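PDB 6F72: MtVAO615 from Myceliophthora thermophila, which probably works as a secreted oxidase whose bicovalently bound FAD, once reduced, reacts rapidly with molecular oxygen, although its substrate has not been identified. Local coordinates for residues A[417-420]-A[421-424]; A[433-436]-A[437-441]; A[513-517]-A[518-522]. One frame throughout, in Å; residues are numbered along the deposited sequence.

Interaction 1 (A[417-420]-A[421-424]); sequences IIPR and SLVT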
loop_
_atom_site.group_PDB
_atom_site.type_symbol
_atom_site.label_atom_id
_atom_site.label_comp_id
_atom_site.label_asym_id
_atom_site.label_seq_id
_atom_site.Cartn_x
_atom_site.Cartn_y
_atom_site.Cartn_z
ATOM N N ILE A 417 8.360 -6.063 -9.336
ATOM C CA ILE A 417 8.626 -4.994 -10.281
ATOM C C ILE A 417 9.463 -5.658 -11.369
ATOM O O ILE A 417 10.540 -6.190 -11.094
ATOM C CB ILE A 417 9.384 -3.812 -9.646
ATOM C CG1 ILE A 417 8.492 -3.115 -8.612
ATOM C CG2 ILE A 417 9.794 -2.801 -10.706
ATOM C CD1 ILE A 417 9.226 -2.639 -7.384
ATOM N N ILE A 418 8.918 -5.649 -12.581
ATOM C CA ILE A 418 9.491 -6.361 -13.730
ATOM C C ILE A 418 10.180 -5.363 -14.689
ATOM O O ILE A 418 9.501 -4.521 -15.285
ATOM C CB ILE A 418 8.413 -7.212 -14.459
ATOM C CG1 ILE A 418 7.731 -8.189 -13.469
ATOM C CG2 ILE A 418 9.016 -7.962 -15.645
ATOM C CD1 ILE A 418 6.544 -8.967 -14.017
ATOM N N PRO A 419 11.525 -5.452 -14.824
ATOM C CA PRO A 419 12.298 -4.595 -15.758
ATOM C C PRO A 419 11.786 -4.636 -17.197
ATOM O O PRO A 419 11.403 -5.700 -17.685
ATOM C CB PRO A 419 13.715 -5.183 -15.711
ATOM C CG PRO A 419 13.798 -5.936 -14.435
ATOM C CD PRO A 419 12.403 -6.268 -13.964
ATOM N N ARG A 420 11.773 -3.482 -17.853
ATOM C CA ARG A 420 11.495 -3.369 -19.297
ATOM C C ARG A 420 12.350 -4.284 -20.187
ATOM O O ARG A 420 11.842 -4.843 -21.173
ATOM C CB ARG A 420 11.686 -1.926 -19.749
ATOM C CG ARG A 420 11.060 -1.600 -21.092
ATOM C CD ARG A 420 11.575 -0.268 -21.609
ATOM N NE ARG A 420 10.483 0.563 -22.118
ATOM C CZ ARG A 420 9.954 1.605 -21.486
ATOM N NH1 ARG A 420 10.405 1.991 -20.301
ATOM N NH2 ARG A 420 8.953 2.272 -22.041
ATOM N N SER A 421 13.629 -4.441 -19.839
ATOM C CA SER A 421 14.578 -5.214 -20.670
ATOM C C SER A 421 14.213 -6.703 -20.741
ATOM O O SER A 421 14.485 -7.363 -21.740
ATOM C CB SER A 421 16.013 -5.026 -20.173
ATOM O OG SER A 421 16.081 -5.260 -18.775
ATOM N N LEU A 422 13.577 -7.211 -19.686
ATOM C CA LEU A 422 13.069 -8.588 -19.667
ATOM C C LEU A 422 11.939 -8.801 -20.669
ATOM O O LEU A 422 11.948 -9.789 -21.416
ATOM C CB LEU A 422 12.660 -9.023 -18.257
ATOM C CG LEU A 422 13.782 -9.172 -17.219
ATOM C CD1 LEU A 422 13.178 -9.478 -15.863
ATOM C CD2 LEU A 422 14.838 -10.216 -17.572
ATOM N N VAL A 423 11.011 -7.851 -20.714
ATOM C CA VAL A 423 9.851 -7.894 -21.604
ATOM C C VAL A 423 10.213 -7.682 -23.081
ATOM O O VAL A 423 9.684 -8.356 -23.963
ATOM C CB VAL A 423 8.794 -6.851 -21.182
ATOM C CG1 VAL A 423 7.645 -6.819 -22.170
ATOM C CG2 VAL A 423 8.277 -7.139 -19.780
ATOM N N THR A 424 11.096 -6.726 -23.347
ATOM C CA THR A 424 11.430 -6.342 -24.732
ATOM C C THR A 424 12.330 -7.344 -25.477
ATOM O O THR A 424 12.388 -7.322 -26.716
ATOM C CB THR A 424 12.012 -4.923 -24.787
ATOM O OG1 THR A 424 13.151 -4.852 -23.924
ATOM C CG2 THR A 424 10.956 -3.927 -24.311
#
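With CG anti to its own carbonyl carbon (chi1 -67°), Leu422 reaches back along the chain and lays CD1 on the pyrrolidine ring of Pro419, while the chi1 of Thr424 (56°) sets OG1 between N and C and leaves CG2 facing Arg420. Leu422 and Pro419 run side by side in the same direction; CD1 lies 3.8 Å from Pro419 CD and almost as close to its CG, so the methyl meets the ring along the CG-CD side. Ile418 adds a looser apolar touch, its CG2 coming 4.3 Å from Val423 CG2. Arg420 and Thr424 cross at a slant, the methylene CG of the arginine 4.0 Å from Thr424 CG2. The backbone here turns from the edge strand 412-419 straight into the short helix 420-424, with Pro419 as N-cap residue. Its carbonyl O takes a weak bond from Leu422 N (3.3 Å). The next carbonyl makes the proper helical bond: Thr424 N donates to Arg420 O over 3.0 Å, and Thr424 OG1 lies equally near that oxygen. The guanidinium of Arg420 points off to helix 316-335, where NH2 forms a salt bridge with Asp335. The chemistry is therefore divided. Apolar carbons of Pro419, Ile418, Leu422 and Val423 pack across the corner, whereas Arg420, the first helical residue, bonds within the helix through its backbone oxygen and reaches helix 316-335 through its charge, an arrangement consistent with a well-defined corner where the chain leaves the sheet.

Interaction 2 (A[433-436]-A[437-441]); sequences TDLF and RNISQ. With NAG (2-acetamido-2-deoxy-beta-D-glucopyranose), chain G.
Leu435 overlaps Ile439 one turn further on, its CG 3.9 Å from Ile439 CD1, the two side chains meeting at an angle. Chi1 of Leu435 (172°) swings its branch away from the backbone N and toward the C-terminal end of the helix, where that methyl can meet it. On another side Asp434 and Arg437 lie alongside each other, pointing the same way with their flat ends turned 56° apart. They make no direct salt bridge: Asp434 OD1 stays 4.4 Å from Arg437 NH1, and a water closes the gap, donating to OD1 (2.6 Å) and accepting from NH1 at the edge of the guanidinium, in its plane. Asn438 carries the N-linked sugar through ND2, and the acetyl methyl C8 of this GlcNAc folds back to 3.5 Å from Leu435 N. Further along, Phe436 O is gripped twice by one residue, by Ser440 N (3.1 Å) and Ser440 OG (2.7 Å), which come from opposite faces of the carbonyl plane. Without that hydroxyl, as with an alanine in place of Ser440, Phe436 O is likely to keep just the backbone N-H of this residue as donor and to hold this part of the chain less firmly. Gln441 curls back as well, NE2 giving a straight bond to Arg437 O. In the fold, helix 426-439 packs against helix 316-335, whose Trp320 meets Phe436, Arg437 and Ser440 and whose Glu317 forms a salt bridge with Arg437, and against helix 488-508, whose Met505 and Leu502 meet Leu435 and Ile439 respectively; Phe436 and Ile439 also rest on strand 472-480.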
loop_
_atom_site.group_PDB
_atom_site.type_symbol
_atom_site.label_atom_id
_atom_site.label_comp_id
_atom_site.label_asym_id
_atom_site.label_seq_id
_atom_site.Cartn_x
_atom_site.Cartn_y
_atom_site.Cartn_z
ATOM N N THR A 433 6.280 -14.736 -19.395
ATOM C CA THR A 433 5.003 -15.342 -19.798
ATOM C C THR A 433 4.778 -16.691 -19.100
ATOM O O THR A 433 3.700 -16.922 -18.548
ATOM C CB THR A 433 4.874 -15.463 -21.331
ATOM O OG1 THR A 433 5.045 -14.168 -21.919
ATOM C CG2 THR A 433 3.504 -15.993 -21.732
ATOM N N ASP A 434 5.804 -17.542 -19.083
ATOM C CA ASP A 434 5.739 -18.833 -18.383
ATOM C C ASP A 434 5.485 -18.715 -16.869
ATOM O O ASP A 434 4.804 -19.578 -16.295
ATOM C CB ASP A 434 6.975 -19.705 -18.671
ATOM C CG ASP A 434 7.107 -20.088 -20.152
ATOM O OD1 ASP A 434 6.107 -20.066 -20.907
ATOM O OD2 ASP A 434 8.239 -20.402 -20.565
ATOM N N LEU A 435 6.007 -17.661 -16.232
ATOM C CA LEU A 435 5.679 -17.368 -14.819
ATOM C C LEU A 435 4.184 -17.105 -14.620
ATOM O O LEU A 435 3.558 -17.673 -13.715
ATOM C CB LEU A 435 6.504 -16.198 -14.272
ATOM C CG LEU A 435 6.147 -15.638 -12.877
ATOM C CD1 LEU A 435 6.380 -16.674 -11.781
ATOM C CD2 LEU A 435 6.900 -14.337 -12.599
ATOM N N PHE A 436 3.632 -16.248 -15.478
ATOM C CA PHE A 436 2.222 -15.861 -15.458
ATOM C C PHE A 436 1.283 -17.044 -15.703
ATOM O O PHE A 436 0.195 -17.095 -15.124
ATOM C CB PHE A 436 1.968 -14.756 -16.488
ATOM C CG PHE A 436 2.421 -13.379 -16.051
ATOM C CD1 PHE A 436 3.391 -13.205 -15.044
ATOM C CD2 PHE A 436 1.886 -12.241 -16.667
ATOM C CE1 PHE A 436 3.802 -11.932 -14.658
ATOM C CE2 PHE A 436 2.291 -10.966 -16.276
ATOM C CZ PHE A 436 3.260 -10.814 -15.281
ATOM N N ARG A 437 1.712 -17.977 -16.562
ATOM C CA ARG A 437 0.989 -19.230 -16.810
ATOM C C ARG A 437 0.937 -20.078 -15.551
ATOM O O ARG A 437 -0.135 -20.560 -15.188
ATOM C CB ARG A 437 1.641 -20.058 -17.920
ATOM C CG ARG A 437 1.673 -19.431 -19.292
ATOM C CD ARG A 437 2.452 -20.353 -20.218
ATOM N NE ARG A 437 1.565 -21.229 -20.975
ATOM C CZ ARG A 437 1.503 -21.277 -22.308
ATOM N NH1 ARG A 437 2.290 -20.516 -23.069
ATOM N NH2 ARG A 437 0.654 -22.106 -22.893
ATOM N N ASN A 438 2.093 -20.260 -14.907
ATOM C CA ASN A 438 2.207 -21.001 -13.642
ATOM C C ASN A 438 1.314 -20.457 -12.504
ATOM O O ASN A 438 0.636 -21.234 -11.813
ATOM C CB ASN A 438 3.674 -21.074 -13.193
ATOM C CG ASN A 438 4.515 -22.021 -14.048
ATOM O OD1 ASN A 438 4.083 -22.490 -15.106
ATOM N ND2 ASN A 438 5.736 -22.302 -13.577
ATOM N N ILE A 439 1.310 -19.132 -12.331
ATOM C CA ILE A 439 0.471 -18.463 -11.326
ATOM C C ILE A 439 -1.013 -18.650 -11.653
ATOM O O ILE A 439 -1.828 -18.878 -10.747
ATOM C CB ILE A 439 0.809 -16.950 -11.158
ATOM C CG1 ILE A 439 2.270 -16.763 -10.709
ATOM C CG2 ILE A 439 -0.152 -16.297 -10.160
ATOM C CD1 ILE A 439 2.846 -15.361 -10.896
ATOM N N SER A 440 -1.347 -18.568 -12.942
ATOM C CA SER A 440 -2.714 -18.807 -13.424
ATOM C C SER A 440 -3.278 -20.214 -13.116
ATOM O O SER A 440 -4.479 -20.438 -13.257
ATOM C CB SER A 440 -2.799 -18.530 -14.924
ATOM O OG SER A 440 -2.517 -17.174 -15.207
ATOM N N GLN A 441 -2.419 -21.145 -12.692
ATOM C CA GLN A 441 -2.847 -22.511 -12.325
ATOM C C GLN A 441 -3.141 -22.628 -10.828
ATOM O O GLN A 441 -3.666 -23.660 -10.365
ATOM C CB GLN A 441 -1.818 -23.592 -12.752
ATOM C CG GLN A 441 -1.350 -23.565 -14.205
ATOM C CD GLN A 441 -2.467 -23.311 -15.199
ATOM O OE1 GLN A 441 -3.420 -24.080 -15.294
ATOM N NE2 GLN A 441 -2.354 -22.221 -15.946
HETATM C C1 NAG G . 6.705 -23.168 -14.206
HETATM C C2 NAG G . 8.097 -22.642 -13.796
HETATM C C3 NAG G . 9.218 -23.705 -13.823
HETATM C C4 NAG G . 8.755 -25.093 -13.354
HETATM C C5 NAG G . 7.498 -25.487 -14.142
HETATM C C6 NAG G . 6.987 -26.892 -13.830
HETATM C C7 NAG G . 8.662 -20.267 -14.289
HETATM C C8 NAG G . 8.973 -19.308 -15.402
HETATM N N2 NAG G . 8.426 -21.529 -14.680
HETATM O O3 NAG G . 10.316 -23.297 -13.004
HETATM O O4 NAG G . 9.810 -26.063 -13.473
HETATM O O5 NAG G . 6.466 -24.534 -13.829
HETATM O O6 NAG G . 6.406 -26.919 -12.518
HETATM O O7 NAG G . 8.640 -19.892 -13.123
HETATM O O HOH W 1 4.816 -18.974 -22.938
#

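Interaction 3 (A[513-517]-A[518-522]); sequences GSVYL and NEANH. With FAD (flavin-adenine dinucleotide), chain E.
Tyr516 and Asn518 cross at a slant, with the phenol ring and the amide almost perpendicular, 84° apart. The CB of Asn518 sits over one face of the ring, 3.7 Å from its centroid in a CH-pi contact displaced toward the rim, and from there the amide reaches the hydroxyl: ND2 donates to Tyr516 OH at 2.9 Å, nearly straight at 167° and in the amide plane. That hydroxyl in turn gives its proton to the flavin carbonyl FAD O2 (2.6 Å). The other end of the amide, OD1, accepts from FAD O4' on the ribityl chain (2.9 Å), so Asn518 links ring and cofactor. A type I beta turn from Tyr516 to Glu519, within the berberine-like region of this VAO-type oxidase, brings Tyr516 and Glu519 to the isoalloxazine and Asn518 to the ribityl chain; Glu519 N closes it on Tyr516 O. Glu519 meets the ring at its edge, OE1 lying in the ring plane 3.7 Å from Tyr516 CD2, with carboxylate and ring planes turned 65°. Its OE2 stands 3.6 Å from FAD C10. Behind the turn, Val515 CG1 packs on Ala520 CB, and Phe531 of helix 527-532 touches both residues. Asn518 ND2 also donates to Gly230 O.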
loop_
_atom_site.group_PDB
_atom_site.type_symbol
_atom_site.label_atom_id
_atom_site.label_comp_id
_atom_site.label_asym_id
_atom_site.label_seq_id
_atom_site.Cartn_x
_atom_site.Cartn_y
_atom_site.Cartn_z
ATOM N N GLY A 513 14.769 -7.532 -11.370
ATOM C CA GLY A 513 13.579 -6.944 -10.766
ATOM C C GLY A 513 13.675 -6.888 -9.257
ATOM O O GLY A 513 14.735 -7.138 -8.674
ATOM N N SER A 514 12.567 -6.552 -8.610
ATOM C CA SER A 514 12.558 -6.458 -7.154
ATOM C C SER A 514 11.150 -6.709 -6.637
ATOM O O SER A 514 10.207 -6.842 -7.429
ATOM C CB SER A 514 13.069 -5.080 -6.700
ATOM O OG SER A 514 12.111 -4.086 -7.004
ATOM N N VAL A 515 11.022 -6.772 -5.312
ATOM C CA VAL A 515 9.720 -6.930 -4.660
ATOM C C VAL A 515 9.364 -5.588 -4.034
ATOM O O VAL A 515 10.144 -4.990 -3.277
ATOM C CB VAL A 515 9.680 -8.137 -3.676
ATOM C CG1 VAL A 515 8.270 -8.402 -3.142
ATOM C CG2 VAL A 515 10.150 -9.407 -4.375
ATOM N N TYR A 516 8.207 -5.081 -4.438
ATOM C CA TYR A 516 7.681 -3.828 -3.942
ATOM C C TYR A 516 7.408 -4.005 -2.444
ATOM O O TYR A 516 6.688 -4.937 -2.046
ATOM C CB TYR A 516 6.432 -3.468 -4.742
ATOM C CG TYR A 516 5.713 -2.188 -4.353
ATOM C CD1 TYR A 516 6.397 -1.080 -3.810
ATOM C CD2 TYR A 516 4.337 -2.067 -4.566
ATOM C CE1 TYR A 516 5.709 0.091 -3.470
ATOM C CE2 TYR A 516 3.648 -0.908 -4.234
ATOM C CZ TYR A 516 4.332 0.176 -3.700
ATOM O OH TYR A 516 3.617 1.323 -3.365
ATOM N N LEU A 517 8.017 -3.150 -1.611
ATOM C CA LEU A 517 7.955 -3.336 -0.142
ATOM C C LEU A 517 6.531 -3.226 0.422
ATOM O O LEU A 517 6.241 -3.731 1.524
ATOM C CB LEU A 517 8.916 -2.379 0.585
ATOM C CG LEU A 517 8.623 -0.873 0.643
ATOM C CD1 LEU A 517 7.602 -0.538 1.742
ATOM C CD2 LEU A 517 9.895 -0.038 0.815
ATOM N N ASN A 518 5.671 -2.530 -0.327
ATOM C CA ASN A 518 4.276 -2.319 0.072
ATOM C C ASN A 518 3.393 -3.528 -0.200
ATOM O O ASN A 518 2.382 -3.706 0.466
ATOM C CB ASN A 518 3.680 -1.078 -0.601
ATOM C CG ASN A 518 3.863 0.204 0.231
ATOM O OD1 ASN A 518 3.848 0.178 1.466
ATOM N ND2 ASN A 518 4.027 1.329 -0.453
ATOM N N GLU A 519 3.775 -4.360 -1.171
ATOM C CA GLU A 519 2.946 -5.496 -1.584
ATOM C C GLU A 519 3.786 -6.761 -1.581
ATOM O O GLU A 519 4.268 -7.206 -2.617
ATOM C CB GLU A 519 2.311 -5.219 -2.954
ATOM C CG GLU A 519 1.503 -3.923 -2.989
ATOM C CD GLU A 519 0.737 -3.728 -4.281
ATOM O OE1 GLU A 519 1.300 -3.955 -5.374
ATOM O OE2 GLU A 519 -0.446 -3.335 -4.198
ATOM N N ALA A 520 4.017 -7.284 -0.384
ATOM C CA ALA A 520 4.779 -8.513 -0.180
ATOM C C ALA A 520 4.198 -9.299 0.997
ATOM O O ALA A 520 3.308 -8.808 1.696
ATOM C CB ALA A 520 6.231 -8.190 0.083
ATOM N N ASN A 521 4.706 -10.519 1.191
ATOM C CA ASN A 521 4.380 -11.325 2.341
ATOM C C ASN A 521 5.350 -11.039 3.481
ATOM O O ASN A 521 6.543 -10.927 3.250
ATOM C CB ASN A 521 4.441 -12.807 1.955
ATOM C CG ASN A 521 3.849 -13.704 3.023
ATOM O OD1 ASN A 521 4.492 -13.994 4.033
ATOM N ND2 ASN A 521 2.627 -14.147 2.804
ATOM N N HIS A 522 4.828 -10.946 4.708
ATOM C CA HIS A 522 5.638 -10.720 5.923
ATOM C C HIS A 522 6.662 -11.806 6.277
ATOM O O HIS A 522 7.564 -11.561 7.089
ATOM C CB HIS A 522 4.723 -10.529 7.129
ATOM C CG HIS A 522 3.988 -11.772 7.525
ATOM N ND1 HIS A 522 3.935 -12.222 8.829
ATOM C CD2 HIS A 522 3.276 -12.660 6.787
ATOM C CE1 HIS A 522 3.205 -13.324 8.877
ATOM N NE2 HIS A 522 2.793 -13.608 7.653
HETATM P PA FAD E . -1.240 1.522 7.046
HETATM O O1A FAD E . -1.314 0.030 7.242
HETATM O O2A FAD E . -2.014 2.362 8.024
HETATM O O5B FAD E . 0.309 1.952 7.058
HETATM C C5B FAD E . 1.308 1.199 6.370
HETATM C C4B FAD E . 2.685 1.400 6.993
HETATM O O4B FAD E . 3.010 2.792 7.002
HETATM C C3B FAD E . 2.801 0.933 8.431
HETATM O O3B FAD E . 4.126 0.412 8.592
HETATM C C2B FAD E . 2.650 2.195 9.264
HETATM O O2B FAD E . 3.369 2.111 10.497
HETATM C C1B FAD E . 3.233 3.256 8.345
HETATM N N9A FAD E . 2.605 4.593 8.465
HETATM C C8A FAD E . 1.414 4.954 7.941
HETATM N N7A FAD E . 1.153 6.260 8.198
HETATM C C5A FAD E . 2.197 6.749 8.887
HETATM C C6A FAD E . 2.561 8.059 9.471
HETATM N N6A FAD E . 1.711 9.103 9.355
HETATM N N1A FAD E . 3.742 8.163 10.122
HETATM C C2A FAD E . 4.592 7.120 10.247
HETATM N N3A FAD E . 4.324 5.894 9.731
HETATM C C4A FAD E . 3.163 5.653 9.055
HETATM N N1 FAD E . -0.086 0.430 -3.391
HETATM C C2 FAD E . 0.274 0.944 -4.595
HETATM O O2 FAD E . 1.455 1.330 -4.762
HETATM N N3 FAD E . -0.605 1.047 -5.616
HETATM C C4 FAD E . -1.885 0.648 -5.537
HETATM O O4 FAD E . -2.663 0.761 -6.512
HETATM C C4X FAD E . -2.354 0.087 -4.251
HETATM N N5 FAD E . -3.628 -0.324 -4.080
HETATM C C5X FAD E . -4.056 -0.847 -2.894
HETATM C C6 FAD E . -5.395 -1.267 -2.736
HETATM C C7 FAD E . -5.809 -1.800 -1.495
HETATM C C7M FAD E . -7.250 -2.255 -1.349
HETATM C C8 FAD E . -4.838 -1.905 -0.347
HETATM C C8M FAD E . -5.210 -2.371 1.054
HETATM C C9 FAD E . -3.524 -1.482 -0.525
HETATM C C9A FAD E . -3.092 -0.960 -1.748
HETATM N N10 FAD E . -1.758 -0.515 -1.906
HETATM C C10 FAD E . -1.352 -0.001 -3.156
HETATM C "C1'" FAD E . -0.802 -0.670 -0.812
HETATM C "C2'" FAD E . -0.392 0.543 -0.031
HETATM O "O2'" FAD E . 0.493 1.305 -0.850
HETATM C "C3'" FAD E . 0.337 0.003 1.194
HETATM O "O3'" FAD E . -0.435 -1.033 1.839
HETATM C "C4'" FAD E . 0.653 1.113 2.184
HETATM O "O4'" FAD E . 1.536 0.614 3.190
HETATM C "C5'" FAD E . -0.618 1.716 2.784
HETATM O "O5'" FAD E . -0.312 2.679 3.780
HETATM P P FAD E . -1.476 3.205 4.755
HETATM O O1P FAD E . -2.668 3.581 3.923
HETATM O O2P FAD E . -0.806 4.193 5.682
HETATM O O3P FAD E . -1.822 1.866 5.590
#

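In the fold
The three contacts are joined mainly through strand 412-419. Interaction 1, where that strand ends, touches both others: Ile418 CD1 packs on Phe436 CZ at 4.0 Å in interaction 2, and Ile417 N lies 2.8 Å from Ser514 O in interaction 3, a probable hydrogen bond. Pro419 CD also rests 3.5 Å from Gly513 CA, and Ile417 CD1 meets Tyr516 CB at 3.9 Å. Interactions 2 and 3 do not touch; their nearest atoms are about 10 Å apart. Of the three, 513-522 alone belongs to the FAD pocket, its centre about 10 Å from the centre of the chain, while 433-441 carries a glycan at the periphery, its centre about 24 Å from that of the chain.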